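Local coordinates for protein branched-chain-amino-acid aminotransferase (Deinococcus radiodurans, PDB 3UZO) that probably transfers the amino group between leucine, valine or isoleucine and 2-oxoglutarate, using pyridoxal 5'-phosphate as cofactor, in branched-chain amino acid biosynthesis, at residues A[80-85]-A[342-347]; A[190-195]-A[208-213]; A[66-71]-A[147-152]; A[277-282]-A[334-339]; A[181-186]-A[221-226]. All coordinates share one frame; numbering follows the deposited sequence.

Contact 1 (A[80-85]-A[342-347]); sequences KAYRCA and GIQYGD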
# COMPACT_ATOMS: atom_id res chain seq x y z
N LYS A 80 4.02 -23.07 -3.36
CA LYS A 80 5.21 -23.88 -3.59
C LYS A 80 5.02 -25.14 -4.41
O LYS A 80 3.92 -25.69 -4.49
CB LYS A 80 5.81 -24.30 -2.24
CG LYS A 80 6.42 -23.17 -1.39
CD LYS A 80 6.75 -23.70 0.01
CE LYS A 80 7.51 -22.69 0.86
NZ LYS A 80 7.45 -23.09 2.30
N ALA A 81 6.12 -25.59 -5.01
CA ALA A 81 6.17 -26.84 -5.77
C ALA A 81 7.09 -27.71 -4.91
O ALA A 81 8.06 -27.21 -4.33
CB ALA A 81 6.79 -26.60 -7.16
N TYR A 82 6.78 -29.00 -4.81
CA TYR A 82 7.58 -29.91 -3.99
C TYR A 82 8.01 -31.18 -4.72
O TYR A 82 7.27 -31.73 -5.51
CB TYR A 82 6.81 -30.32 -2.73
CG TYR A 82 6.15 -29.20 -1.94
CD1 TYR A 82 4.93 -28.64 -2.35
CD2 TYR A 82 6.71 -28.73 -0.75
CE1 TYR A 82 4.29 -27.64 -1.60
CE2 TYR A 82 6.08 -27.73 0.01
CZ TYR A 82 4.88 -27.20 -0.42
OH TYR A 82 4.27 -26.21 0.32
N ARG A 83 9.22 -31.64 -4.43
CA ARG A 83 9.75 -32.86 -5.03
C ARG A 83 9.37 -34.03 -4.13
O ARG A 83 9.76 -34.07 -2.96
CB ARG A 83 11.27 -32.77 -5.15
CG ARG A 83 11.94 -34.00 -5.76
CD ARG A 83 12.55 -33.65 -7.11
NE ARG A 83 11.64 -33.91 -8.20
CZ ARG A 83 11.82 -33.51 -9.46
NH1 ARG A 83 12.89 -32.80 -9.80
NH2 ARG A 83 10.94 -33.84 -10.38
N CYS A 84 8.59 -34.97 -4.65
CA CYS A 84 8.17 -36.13 -3.87
C CYS A 84 9.25 -37.22 -3.90
O CYS A 84 10.12 -37.22 -4.77
CB CYS A 84 6.86 -36.69 -4.42
SG CYS A 84 5.48 -35.52 -4.47
N ALA A 85 9.17 -38.15 -2.95
CA ALA A 85 10.13 -39.25 -2.88
C ALA A 85 10.10 -40.10 -4.14
O ALA A 85 11.13 -40.60 -4.59
CB ALA A 85 9.86 -40.11 -1.66
N GLY A 342 3.35 -33.65 5.18
CA GLY A 342 3.32 -34.98 4.57
C GLY A 342 2.53 -34.96 3.27
O GLY A 342 2.91 -35.59 2.28
N ILE A 343 1.42 -34.22 3.27
CA ILE A 343 0.58 -34.11 2.08
C ILE A 343 1.33 -33.37 0.97
O ILE A 343 1.38 -33.83 -0.17
CB ILE A 343 -0.73 -33.34 2.41
CG1 ILE A 343 -1.62 -34.21 3.29
CG2 ILE A 343 -1.44 -32.95 1.12
CD1 ILE A 343 -2.82 -33.47 3.87
N GLN A 344 1.90 -32.23 1.31
CA GLN A 344 2.64 -31.43 0.34
C GLN A 344 3.75 -32.21 -0.36
O GLN A 344 3.90 -32.12 -1.58
CB GLN A 344 3.19 -30.17 1.03
CG GLN A 344 2.08 -29.31 1.64
CD GLN A 344 2.60 -28.13 2.43
OE1 GLN A 344 3.65 -28.21 3.08
NE2 GLN A 344 1.86 -27.02 2.39
N TYR A 345 4.53 -32.97 0.40
CA TYR A 345 5.63 -33.73 -0.19
C TYR A 345 5.24 -35.10 -0.75
O TYR A 345 6.11 -35.83 -1.21
CB TYR A 345 6.77 -33.92 0.80
CG TYR A 345 7.60 -32.68 1.00
CD1 TYR A 345 7.31 -31.77 2.01
CD2 TYR A 345 8.69 -32.42 0.16
CE1 TYR A 345 8.08 -30.63 2.19
CE2 TYR A 345 9.46 -31.28 0.32
CZ TYR A 345 9.15 -30.38 1.34
OH TYR A 345 9.91 -29.25 1.50
N GLY A 346 3.96 -35.44 -0.71
CA GLY A 346 3.50 -36.71 -1.24
C GLY A 346 3.67 -37.93 -0.35
O GLY A 346 3.57 -39.07 -0.83
N ASP A 347 3.94 -37.72 0.93
CA ASP A 347 4.11 -38.86 1.83
C ASP A 347 2.80 -39.28 2.48
O ASP A 347 2.71 -40.36 3.06
CB ASP A 347 5.14 -38.54 2.91
CG ASP A 347 6.52 -38.39 2.35
OD1 ASP A 347 6.94 -39.26 1.56
OD2 ASP A 347 7.20 -37.41 2.70
O HOH W 1 5.07 -25.43 2.68
O HOH W 2 6.93 -38.28 -0.99

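Contact 2 (A[190-195]-A[208-213]); sequences YDRAAP and AASLLP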
# COMPACT_ATOMS: atom_id res chain seq x y z
N TYR A 190 0.85 -0.35 16.39
CA TYR A 190 0.63 -0.09 14.97
C TYR A 190 -0.36 -1.06 14.34
O TYR A 190 -0.58 -2.17 14.85
CB TYR A 190 1.95 -0.18 14.19
CG TYR A 190 2.92 0.94 14.47
CD1 TYR A 190 4.04 0.73 15.28
CD2 TYR A 190 2.73 2.19 13.90
CE1 TYR A 190 4.96 1.76 15.51
CE2 TYR A 190 3.64 3.23 14.13
CZ TYR A 190 4.75 3.00 14.94
OH TYR A 190 5.66 4.02 15.15
N ASP A 191 -0.94 -0.64 13.22
CA ASP A 191 -1.90 -1.45 12.47
C ASP A 191 -1.33 -1.67 11.07
O ASP A 191 -0.76 -0.76 10.47
CB ASP A 191 -3.25 -0.74 12.32
CG ASP A 191 -3.90 -0.42 13.66
OD1 ASP A 191 -4.09 -1.34 14.47
OD2 ASP A 191 -4.22 0.77 13.87
N ARG A 192 -1.50 -2.88 10.55
CA ARG A 192 -1.04 -3.17 9.20
C ARG A 192 -2.24 -3.01 8.28
O ARG A 192 -2.10 -2.86 7.07
CB ARG A 192 -0.50 -4.60 9.10
CG ARG A 192 -1.55 -5.68 9.37
CD ARG A 192 -0.98 -7.10 9.28
NE ARG A 192 -0.93 -7.62 7.91
CZ ARG A 192 -0.06 -7.24 6.98
NH1 ARG A 192 0.85 -6.32 7.27
NH2 ARG A 192 -0.10 -7.78 5.77
N ALA A 193 -3.43 -3.03 8.87
CA ALA A 193 -4.66 -2.90 8.08
C ALA A 193 -5.79 -2.22 8.84
O ALA A 193 -5.83 -2.25 10.07
CB ALA A 193 -5.11 -4.28 7.61
N ALA A 194 -6.70 -1.61 8.09
CA ALA A 194 -7.85 -0.91 8.68
C ALA A 194 -9.03 -1.86 8.86
O ALA A 194 -9.06 -2.95 8.30
CB ALA A 194 -8.26 0.27 7.79
N PRO A 195 -10.02 -1.45 9.67
CA PRO A 195 -11.19 -2.31 9.89
C PRO A 195 -11.88 -2.65 8.57
O PRO A 195 -12.36 -3.76 8.38
CB PRO A 195 -12.08 -1.46 10.81
CG PRO A 195 -11.07 -0.67 11.59
CD PRO A 195 -10.09 -0.25 10.51
N ALA A 208 3.68 -2.86 3.46
CA ALA A 208 4.40 -1.60 3.62
C ALA A 208 4.15 -1.10 5.04
O ALA A 208 5.08 -0.68 5.74
CB ALA A 208 3.89 -0.56 2.60
N ALA A 209 2.89 -1.17 5.47
CA ALA A 209 2.50 -0.72 6.80
C ALA A 209 3.15 -1.55 7.92
O ALA A 209 3.40 -1.03 9.01
CB ALA A 209 0.97 -0.77 6.94
N SER A 210 3.41 -2.82 7.64
CA SER A 210 4.00 -3.72 8.63
C SER A 210 5.51 -3.59 8.78
O SER A 210 6.09 -4.10 9.73
CB SER A 210 3.67 -5.18 8.30
OG SER A 210 4.45 -5.64 7.21
N LEU A 211 6.16 -2.90 7.84
CA LEU A 211 7.61 -2.75 7.87
C LEU A 211 8.18 -2.19 9.19
O LEU A 211 9.03 -2.82 9.81
CB LEU A 211 8.05 -1.87 6.70
CG LEU A 211 8.76 -2.48 5.49
CD1 LEU A 211 8.51 -3.97 5.35
CD2 LEU A 211 8.29 -1.73 4.25
N LEU A 212 7.73 -1.01 9.60
CA LEU A 212 8.24 -0.39 10.82
C LEU A 212 8.00 -1.27 12.05
O LEU A 212 8.94 -1.61 12.76
CB LEU A 212 7.63 1.01 11.02
CG LEU A 212 8.06 1.86 12.23
CD1 LEU A 212 7.45 1.31 13.50
CD2 LEU A 212 9.57 1.89 12.34
N PRO A 213 6.74 -1.64 12.32
CA PRO A 213 6.51 -2.48 13.51
C PRO A 213 7.24 -3.82 13.44
O PRO A 213 7.70 -4.33 14.46
CB PRO A 213 4.98 -2.61 13.55
CG PRO A 213 4.56 -2.40 12.13
CD PRO A 213 5.47 -1.31 11.65
O HOH W 3 1.68 0.21 10.89

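Contact 3 (A[66-71]-A[147-152]); sequences STALHY and FVIGVG. With GLU (glutamic acid), chain F.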
# COMPACT_ATOMS: atom_id res chain seq x y z
N SER A 66 3.82 4.65 -13.56
CA SER A 66 3.01 3.45 -13.32
C SER A 66 2.32 3.49 -11.95
O SER A 66 2.93 3.87 -10.95
CB SER A 66 3.89 2.19 -13.41
OG SER A 66 4.36 1.98 -14.73
N THR A 67 1.04 3.12 -11.92
CA THR A 67 0.29 3.12 -10.67
C THR A 67 0.89 2.13 -9.67
O THR A 67 0.74 2.30 -8.46
CB THR A 67 -1.19 2.73 -10.88
OG1 THR A 67 -1.25 1.41 -11.42
CG2 THR A 67 -1.88 3.71 -11.83
N ALA A 68 1.55 1.10 -10.17
CA ALA A 68 2.17 0.10 -9.30
C ALA A 68 3.28 0.73 -8.45
O ALA A 68 3.61 0.23 -7.38
CB ALA A 68 2.75 -1.05 -10.13
N LEU A 69 3.83 1.84 -8.93
CA LEU A 69 4.92 2.53 -8.24
C LEU A 69 4.48 3.68 -7.35
O LEU A 69 5.13 3.98 -6.34
CB LEU A 69 5.92 3.07 -9.26
CG LEU A 69 6.66 2.06 -10.13
CD1 LEU A 69 7.44 2.80 -11.21
CD2 LEU A 69 7.58 1.20 -9.28
N HIS A 70 3.39 4.33 -7.74
CA HIS A 70 2.88 5.49 -7.01
C HIS A 70 1.63 5.25 -6.16
O HIS A 70 1.49 5.83 -5.09
CB HIS A 70 2.58 6.62 -8.02
CG HIS A 70 3.78 7.09 -8.77
ND1 HIS A 70 4.45 8.25 -8.45
CD2 HIS A 70 4.48 6.52 -9.79
CE1 HIS A 70 5.51 8.38 -9.24
NE2 HIS A 70 5.54 7.34 -10.06
N TYR A 71 0.73 4.40 -6.62
CA TYR A 71 -0.51 4.18 -5.88
C TYR A 71 -0.74 2.75 -5.40
O TYR A 71 -1.88 2.31 -5.29
CB TYR A 71 -1.69 4.64 -6.74
CG TYR A 71 -1.48 6.02 -7.29
CD1 TYR A 71 -1.27 6.23 -8.65
CD2 TYR A 71 -1.45 7.13 -6.44
CE1 TYR A 71 -1.02 7.50 -9.16
CE2 TYR A 71 -1.20 8.41 -6.94
CZ TYR A 71 -0.98 8.58 -8.30
OH TYR A 71 -0.69 9.82 -8.80
N PHE A 147 2.44 -12.30 -9.52
CA PHE A 147 2.08 -10.95 -9.11
C PHE A 147 1.52 -10.16 -10.27
O PHE A 147 1.78 -10.47 -11.43
CB PHE A 147 3.28 -10.22 -8.47
CG PHE A 147 4.41 -9.92 -9.41
CD1 PHE A 147 4.52 -8.67 -10.01
CD2 PHE A 147 5.41 -10.86 -9.65
CE1 PHE A 147 5.61 -8.36 -10.84
CE2 PHE A 147 6.50 -10.57 -10.47
CZ PHE A 147 6.60 -9.31 -11.06
N VAL A 148 0.70 -9.17 -9.94
CA VAL A 148 0.06 -8.30 -10.92
C VAL A 148 0.31 -6.86 -10.51
O VAL A 148 0.14 -6.50 -9.34
CB VAL A 148 -1.48 -8.55 -10.97
CG1 VAL A 148 -2.13 -7.63 -12.01
CG2 VAL A 148 -1.75 -10.02 -11.31
N ILE A 149 0.72 -6.05 -11.47
CA ILE A 149 1.02 -4.64 -11.22
C ILE A 149 0.43 -3.76 -12.31
O ILE A 149 0.39 -4.16 -13.48
CB ILE A 149 2.55 -4.39 -11.19
CG1 ILE A 149 3.20 -4.99 -12.45
CG2 ILE A 149 3.16 -5.01 -9.93
CD1 ILE A 149 4.68 -4.72 -12.59
N GLY A 150 -0.03 -2.58 -11.91
CA GLY A 150 -0.58 -1.63 -12.86
C GLY A 150 0.57 -0.88 -13.51
O GLY A 150 1.47 -0.40 -12.81
N VAL A 151 0.55 -0.77 -14.83
CA VAL A 151 1.63 -0.08 -15.54
C VAL A 151 1.11 0.88 -16.61
O VAL A 151 -0.10 1.10 -16.73
CB VAL A 151 2.59 -1.09 -16.19
CG1 VAL A 151 3.17 -2.02 -15.11
CG2 VAL A 151 1.87 -1.88 -17.26
N GLY A 152 2.04 1.45 -17.38
CA GLY A 152 1.66 2.40 -18.42
C GLY A 152 1.69 3.82 -17.89
O GLY A 152 1.60 4.05 -16.68
N GLU F . -0.96 12.81 -4.82
CA GLU F . -2.12 13.40 -5.54
C GLU F . -2.33 12.71 -6.87
O GLU F . -3.45 12.81 -7.41
CB GLU F . -1.89 14.89 -5.78
CG GLU F . -2.22 15.76 -4.60
CD GLU F . -2.20 17.23 -4.95
OE1 GLU F . -2.70 17.59 -6.04
OE2 GLU F . -1.69 18.02 -4.13
OXT GLU F . -1.36 12.09 -7.34
O HOH W 4 0.02 3.06 -14.60

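Contact 4 (A[277-282]-A[334-339]); sequences HRLGLE and RRLYDE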
# COMPACT_ATOMS: atom_id res chain seq x y z
N HIS A 277 -11.28 -33.25 9.82
CA HIS A 277 -11.40 -34.53 9.13
C HIS A 277 -10.24 -35.52 9.21
O HIS A 277 -10.37 -36.65 8.72
CB HIS A 277 -11.75 -34.28 7.66
CG HIS A 277 -12.97 -33.43 7.47
ND1 HIS A 277 -12.91 -32.06 7.39
CD2 HIS A 277 -14.28 -33.76 7.41
CE1 HIS A 277 -14.13 -31.57 7.29
NE2 HIS A 277 -14.98 -32.58 7.30
N ARG A 278 -9.12 -35.13 9.80
CA ARG A 278 -7.99 -36.04 9.88
C ARG A 278 -7.51 -36.24 11.31
O ARG A 278 -7.13 -37.34 11.69
CB ARG A 278 -6.84 -35.51 9.02
CG ARG A 278 -7.26 -35.20 7.60
CD ARG A 278 -7.30 -36.43 6.71
NE ARG A 278 -5.99 -36.67 6.12
CZ ARG A 278 -5.78 -36.85 4.82
NH1 ARG A 278 -6.78 -36.84 3.96
NH2 ARG A 278 -4.54 -37.01 4.38
N LEU A 279 -7.54 -35.18 12.11
CA LEU A 279 -7.08 -35.27 13.49
C LEU A 279 -8.21 -35.42 14.51
O LEU A 279 -7.96 -35.53 15.71
CB LEU A 279 -6.23 -34.04 13.84
CG LEU A 279 -4.84 -33.98 13.20
CD1 LEU A 279 -4.94 -34.07 11.68
CD2 LEU A 279 -4.16 -32.69 13.62
N GLY A 280 -9.44 -35.42 14.03
CA GLY A 280 -10.58 -35.57 14.91
C GLY A 280 -10.75 -34.48 15.95
O GLY A 280 -11.28 -34.72 17.04
N LEU A 281 -10.30 -33.27 15.62
CA LEU A 281 -10.42 -32.14 16.54
C LEU A 281 -11.65 -31.30 16.26
O LEU A 281 -12.24 -31.39 15.18
CB LEU A 281 -9.19 -31.23 16.42
CG LEU A 281 -7.81 -31.85 16.60
CD1 LEU A 281 -6.74 -30.80 16.34
CD2 LEU A 281 -7.68 -32.42 18.00
N GLU A 282 -12.04 -30.51 17.24
CA GLU A 282 -13.17 -29.60 17.09
C GLU A 282 -12.53 -28.39 16.42
O GLU A 282 -11.34 -28.14 16.61
CB GLU A 282 -13.73 -29.20 18.46
CG GLU A 282 -14.39 -30.32 19.24
CD GLU A 282 -15.78 -30.66 18.73
OE1 GLU A 282 -16.67 -29.79 18.83
OE2 GLU A 282 -15.98 -31.79 18.24
N ARG A 334 2.51 -30.37 16.35
CA ARG A 334 3.35 -31.33 15.64
C ARG A 334 2.52 -32.21 14.70
O ARG A 334 2.95 -32.50 13.57
CB ARG A 334 4.09 -32.22 16.65
CG ARG A 334 5.04 -33.21 16.00
CD ARG A 334 5.74 -34.08 17.04
NE ARG A 334 6.70 -33.34 17.86
CZ ARG A 334 7.80 -32.77 17.39
NH1 ARG A 334 8.10 -32.84 16.10
NH2 ARG A 334 8.63 -32.15 18.22
N ARG A 335 1.35 -32.64 15.16
CA ARG A 335 0.48 -33.48 14.34
C ARG A 335 -0.01 -32.73 13.11
O ARG A 335 0.05 -33.26 12.00
CB ARG A 335 -0.71 -33.99 15.17
CG ARG A 335 -0.31 -34.94 16.28
CD ARG A 335 -1.52 -35.60 16.93
NE ARG A 335 -2.31 -36.36 15.96
CZ ARG A 335 -3.30 -37.20 16.28
NH1 ARG A 335 -3.63 -37.39 17.55
NH2 ARG A 335 -3.96 -37.84 15.32
N LEU A 336 -0.49 -31.51 13.30
CA LEU A 336 -0.97 -30.70 12.18
C LEU A 336 0.16 -30.49 11.17
O LEU A 336 -0.05 -30.59 9.96
CB LEU A 336 -1.46 -29.33 12.68
CG LEU A 336 -2.76 -29.28 13.50
CD1 LEU A 336 -2.86 -27.93 14.20
CD2 LEU A 336 -3.95 -29.52 12.59
N TYR A 337 1.35 -30.20 11.69
CA TYR A 337 2.51 -29.98 10.84
C TYR A 337 2.88 -31.22 10.02
O TYR A 337 3.11 -31.13 8.82
CB TYR A 337 3.70 -29.58 11.71
CG TYR A 337 4.97 -29.35 10.92
CD1 TYR A 337 5.28 -28.09 10.42
CD2 TYR A 337 5.85 -30.40 10.68
CE1 TYR A 337 6.46 -27.89 9.69
CE2 TYR A 337 7.01 -30.21 9.95
CZ TYR A 337 7.31 -28.96 9.47
OH TYR A 337 8.49 -28.78 8.79
N ASP A 338 2.95 -32.37 10.68
CA ASP A 338 3.30 -33.61 9.98
C ASP A 338 2.27 -33.95 8.91
O ASP A 338 2.63 -34.42 7.83
CB ASP A 338 3.45 -34.77 10.97
CG ASP A 338 4.68 -34.62 11.86
OD1 ASP A 338 5.62 -33.90 11.46
OD2 ASP A 338 4.71 -35.23 12.95
N GLU A 339 1.00 -33.71 9.20
CA GLU A 339 -0.07 -33.99 8.24
C GLU A 339 0.03 -33.04 7.04
O GLU A 339 -0.01 -33.46 5.89
CB GLU A 339 -1.44 -33.85 8.91
CG GLU A 339 -2.62 -34.42 8.13
CD GLU A 339 -2.52 -35.93 7.93
OE1 GLU A 339 -2.01 -36.60 8.85
OE2 GLU A 339 -2.95 -36.43 6.87

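Contact 5 (A[181-186]-A[221-226]); sequences TPTNFI and DFADVI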
# COMPACT_ATOMS: atom_id res chain seq x y z
N THR A 181 10.73 -25.38 15.33
CA THR A 181 11.34 -24.64 16.43
C THR A 181 10.52 -23.38 16.70
O THR A 181 10.41 -22.48 15.85
CB THR A 181 12.80 -24.27 16.12
OG1 THR A 181 13.29 -23.37 17.12
CG2 THR A 181 12.90 -23.64 14.76
N PRO A 182 9.91 -23.30 17.89
CA PRO A 182 9.10 -22.14 18.23
C PRO A 182 9.87 -20.82 18.29
O PRO A 182 11.07 -20.80 18.57
CB PRO A 182 8.50 -22.52 19.59
CG PRO A 182 9.54 -23.42 20.17
CD PRO A 182 9.93 -24.27 19.00
N THR A 183 9.16 -19.74 18.00
CA THR A 183 9.73 -18.40 18.06
C THR A 183 8.72 -17.52 18.77
O THR A 183 7.55 -17.90 18.90
CB THR A 183 10.01 -17.82 16.66
OG1 THR A 183 8.83 -17.89 15.86
CG2 THR A 183 11.13 -18.58 15.98
N ASN A 184 9.15 -16.36 19.23
CA ASN A 184 8.27 -15.46 19.95
C ASN A 184 7.79 -14.28 19.11
O ASN A 184 8.45 -13.85 18.17
CB ASN A 184 8.97 -14.95 21.22
CG ASN A 184 9.55 -16.09 22.05
OD1 ASN A 184 8.92 -17.14 22.20
ND2 ASN A 184 10.75 -15.88 22.59
N PHE A 185 6.61 -13.79 19.47
CA PHE A 185 6.00 -12.66 18.77
C PHE A 185 5.61 -11.61 19.81
O PHE A 185 5.47 -11.92 21.00
CB PHE A 185 4.78 -13.14 17.98
CG PHE A 185 5.12 -14.09 16.85
CD1 PHE A 185 5.55 -15.39 17.12
CD2 PHE A 185 5.04 -13.67 15.53
CE1 PHE A 185 5.89 -16.26 16.08
CE2 PHE A 185 5.38 -14.54 14.48
CZ PHE A 185 5.81 -15.83 14.76
N ILE A 186 5.44 -10.37 19.35
CA ILE A 186 5.10 -9.28 20.25
C ILE A 186 3.97 -8.39 19.70
O ILE A 186 3.88 -8.15 18.50
CB ILE A 186 6.36 -8.42 20.52
CG1 ILE A 186 6.04 -7.30 21.50
CG2 ILE A 186 6.92 -7.88 19.20
CD1 ILE A 186 7.31 -6.57 22.02
N ASP A 221 14.35 -8.86 19.45
CA ASP A 221 14.57 -10.30 19.35
C ASP A 221 13.33 -11.15 19.07
O ASP A 221 13.36 -12.36 19.26
CB ASP A 221 15.28 -10.82 20.60
CG ASP A 221 16.64 -10.18 20.81
OD1 ASP A 221 17.46 -10.23 19.87
OD2 ASP A 221 16.88 -9.64 21.90
N PHE A 222 12.25 -10.51 18.62
CA PHE A 222 11.04 -11.25 18.29
C PHE A 222 11.02 -11.54 16.80
O PHE A 222 11.57 -10.77 16.01
CB PHE A 222 9.79 -10.46 18.67
CG PHE A 222 9.62 -10.27 20.15
CD1 PHE A 222 10.17 -9.17 20.79
CD2 PHE A 222 8.91 -11.20 20.90
CE1 PHE A 222 10.02 -8.99 22.16
CE2 PHE A 222 8.76 -11.04 22.28
CZ PHE A 222 9.31 -9.93 22.91
N ALA A 223 10.38 -12.64 16.42
CA ALA A 223 10.29 -13.04 15.02
C ALA A 223 9.45 -12.04 14.23
O ALA A 223 9.80 -11.69 13.10
CB ALA A 223 9.68 -14.44 14.91
N ASP A 224 8.36 -11.59 14.82
CA ASP A 224 7.46 -10.66 14.15
C ASP A 224 6.42 -10.13 15.13
O ASP A 224 6.43 -10.47 16.32
CB ASP A 224 6.76 -11.40 12.99
CG ASP A 224 6.14 -10.46 11.97
OD1 ASP A 224 5.39 -10.96 11.10
OD2 ASP A 224 6.39 -9.23 12.01
N VAL A 225 5.52 -9.31 14.63
CA VAL A 225 4.46 -8.74 15.44
C VAL A 225 3.19 -9.53 15.22
O VAL A 225 2.95 -10.04 14.12
CB VAL A 225 4.19 -7.25 15.04
CG1 VAL A 225 2.87 -6.78 15.63
CG2 VAL A 225 5.33 -6.36 15.53
N ILE A 226 2.39 -9.69 16.26
CA ILE A 226 1.10 -10.33 16.07
C ILE A 226 0.18 -9.15 16.22
O ILE A 226 0.19 -8.47 17.25
CB ILE A 226 0.78 -11.41 17.12
CG1 ILE A 226 1.69 -12.62 16.89
CG2 ILE A 226 -0.67 -11.84 16.98
CD1 ILE A 226 1.33 -13.84 17.73
O HOH W 5 12.30 -13.78 21.94

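Contact 1 (A[80-85]-A[342-347])
Tyr82, near the end of strand 74-83, and Tyr345 form a T-shaped pair where the C-terminal end of helix 331-344, closed by a Schellman motif, meets the seven-stranded antiparallel sheet of this class-IV aminotransferase. Followed outward, Tyr82 CB sits 3.6 Å from Gln344 O in van der Waals contact; that carbonyl takes its hydrogen bond from Asn90 ND2. Tyr82 CD2 points into the face of Tyr345, 3.6 Å from Tyr345 CZ and offset toward the rim, with the ring planes at 68°. Over the centre of the Tyr82 ring lies Gln344 CB, 3.8 Å from the centroid, a CH-pi contact. Beyond CG the glutamine runs extended (chi2 175°), and it suits this place: CB covers the ring face while the amide reaches the phenol end. There Tyr82 OH meets a water 2.6 Å away, which donates to Gln344 OE1, so phenol and amide share one solvent molecule. Tyr345 OH bonds to Gly140 O. At the helix end Gly346 has positive phi, where a beta carbon would jam against the preceding carbonyl O, as well as clash with Cys84 SG. A second water joins Ala85 N, Asp347 OD1 and Tyr345 O, the last at 2.6 Å.

Contact 2 (A[190-195]-A[208-213])
Tyr190 keeps CG beside its backbone N (chi1 -70°), while Leu212 sets CG anti to its own N (chi1 -178°), and the two torsions bring the phenol ring and the leucine methyl CD1 together. The contact lies within the beta-alpha-beta unit of strand 183-186, helix 204-219 and strand 224-225: the loop leaving the first strand packs on the helix. Leu212 CD1 comes obliquely to the ring, 3.2 Å from Tyr190 CE1. Pro213 CB lies 3.9 Å from Tyr190 CD1, and this proline, having no N-H, fits the kink where the helix lacks bonds to the preceding turn. Farther along, the small Ala209 lets the loop come close, its CB 3.7 Å from Arg192 O. Arg192 belongs to the pyridoxal phosphate pocket, and its guanidinium makes a cation-pi contact with Tyr207. The bent arginine places NH1 3.2 Å from Ser210 CB, which meets the guanidinium at its edge; Ser210 OG bonds to Tyr207 O instead. Asp191 OD1 bonds to His233 NE2 of the same chain, and OD2 accepts from His196 N of the second subunit. Between the two backbones one water donates to Asp191 O at 2.7 Å and to Ala209 O at 2.8 Å.

Contact 3 (A[66-71]-A[147-152])
Ala68 and Gly150 meet where short helix 67-70 lies against the end of strand 141-151, the tight half of the contact. Ala68 N donates to Gly150 O over 3.0 Å, at an N-H...O angle of 144°. The alanine methyl packs on the strand, CB 3.5 Å from Ile149 CB. Thr67 OG1 rests 3.4 Å from Gly150 CA. Its place between backbone N and carbonyl carbon (chi1 61°) directs it at the strand; its hydrogen-bond partner is Gln73 OE1, just before strand 74-83. A beta carbon on Gly150 would run into this oxygen, and glycine is therefore the residue that fits. The other half is looser. Ser66 OG, which bonds to Ala63 O, lies 3.6 Å from Gly152 N without bonding to it, and a water accepts from Thr67 N and donates to Gly152 O at 2.8 Å. Past the helix, Tyr71 OH lies 2.8 Å from OXT of a bound glutamate, at the ring edge; Ile155 and Val157 of the same chain also line that pocket. Arg145 of the second subunit bonds to the same phenol. Backbone bonding and small residues thus seat the helix, while its tyrosine serves a glutamate site probably shared across the subunit interface.

Contact 4 (A[277-282]-A[334-339])
Leu279 and Leu336 face each other where the turn after helix 266-277 passes helix 331-344, the backbones standing well apart, with the nearest alpha carbons 7.7 Å from each other, so that side chains alone bridge the gap. The leucines cross at about a right angle, methyl to methyl, Leu279 CD2 lying 3.3 Å from Leu336 CD2, closer than usual for carbon. Arg335 CB borders the same methyl at 4.0 Å. Beside this apolar patch Arg278 binds Glu339 in a salt bridge. Two of its nitrogens, NE at 3.1 Å and NH2 at 3.0 Å, grip the single oxygen Glu339 OE2, side-on and in the guanidinium plane, while the carboxylate is turned 76° to that plane. Bends at chi2 (-82°) and chi3 (-88°) fold the arginine round to reach it, and its length suits the wide gap. Arg278 NH2 also bonds to Glu349 O. The arrangement is a helix-to-strand connection, leading into strand 282-286, packed at the protein surface against a neighbouring helix, with a leucine pair and an ion pair side by side.

Contact 5 (A[181-186]-A[221-226])
Phe222 is set crosswise under Ile186, whose CB stands almost exactly over the ring centre, 3.7 Å from the centroid and 7° off the normal, a CH-pi contact centred on the ring. With CG1 anti to the backbone N (chi1 -178°), the isoleucine passes across the ring face, and its CD1 reaches Phe222 CE1 at 3.6 Å. The branched chain suits the place, covering a flat face with three carbons. On the other side of the strand Phe185 packs CB against Ile226 CG1, 3.3 Å away, and Ala223 CB lies over one face of its ring. The backbones run parallel, though strand 224-225 is short and weakly bonded: Ile186 N donates to Asp224 O at 3.2 Å and Ile226 N to Ile186 O at 3.1 Å, the latter from above the carbonyl plane. Before them Ala223 N gives a 2.9 Å bond to Asn184 O, nearly in line with its C=O. Asn184 ND2 turns to Glu326 and a water. Parallel neighbours with helix 204-219 between them in the chain, and Ala217 of that helix against Ile186, Phe222 and Val225, are characteristic of a beta-alpha-beta crossover.

How the contacts relate
Contacts 3, 2, 5, 4 and 1 close in that order along the chain, contact 2 lying between the segments of contact 5; contact 1 spans from strand 74-83 to helix 331-344 and so encloses contacts 2, 4 and 5, while its segments alternate with those of contact 3. Contacts 1 and 3 lie on the neighbouring strands 74-83 and 141-151 of the antiparallel sheet, centres 34 Å apart. Contacts 2 and 5, 16 Å between centres, touch through Pro213 and Val225 and share one beta-alpha-beta unit. Contacts 1 and 4, 17 Å between centres, share helix 331-344 and touch through Ile343 and Arg278. Contacts 2 and 3 also touch the second subunit, and Arg192 of contact 2 lines the cofactor pocket.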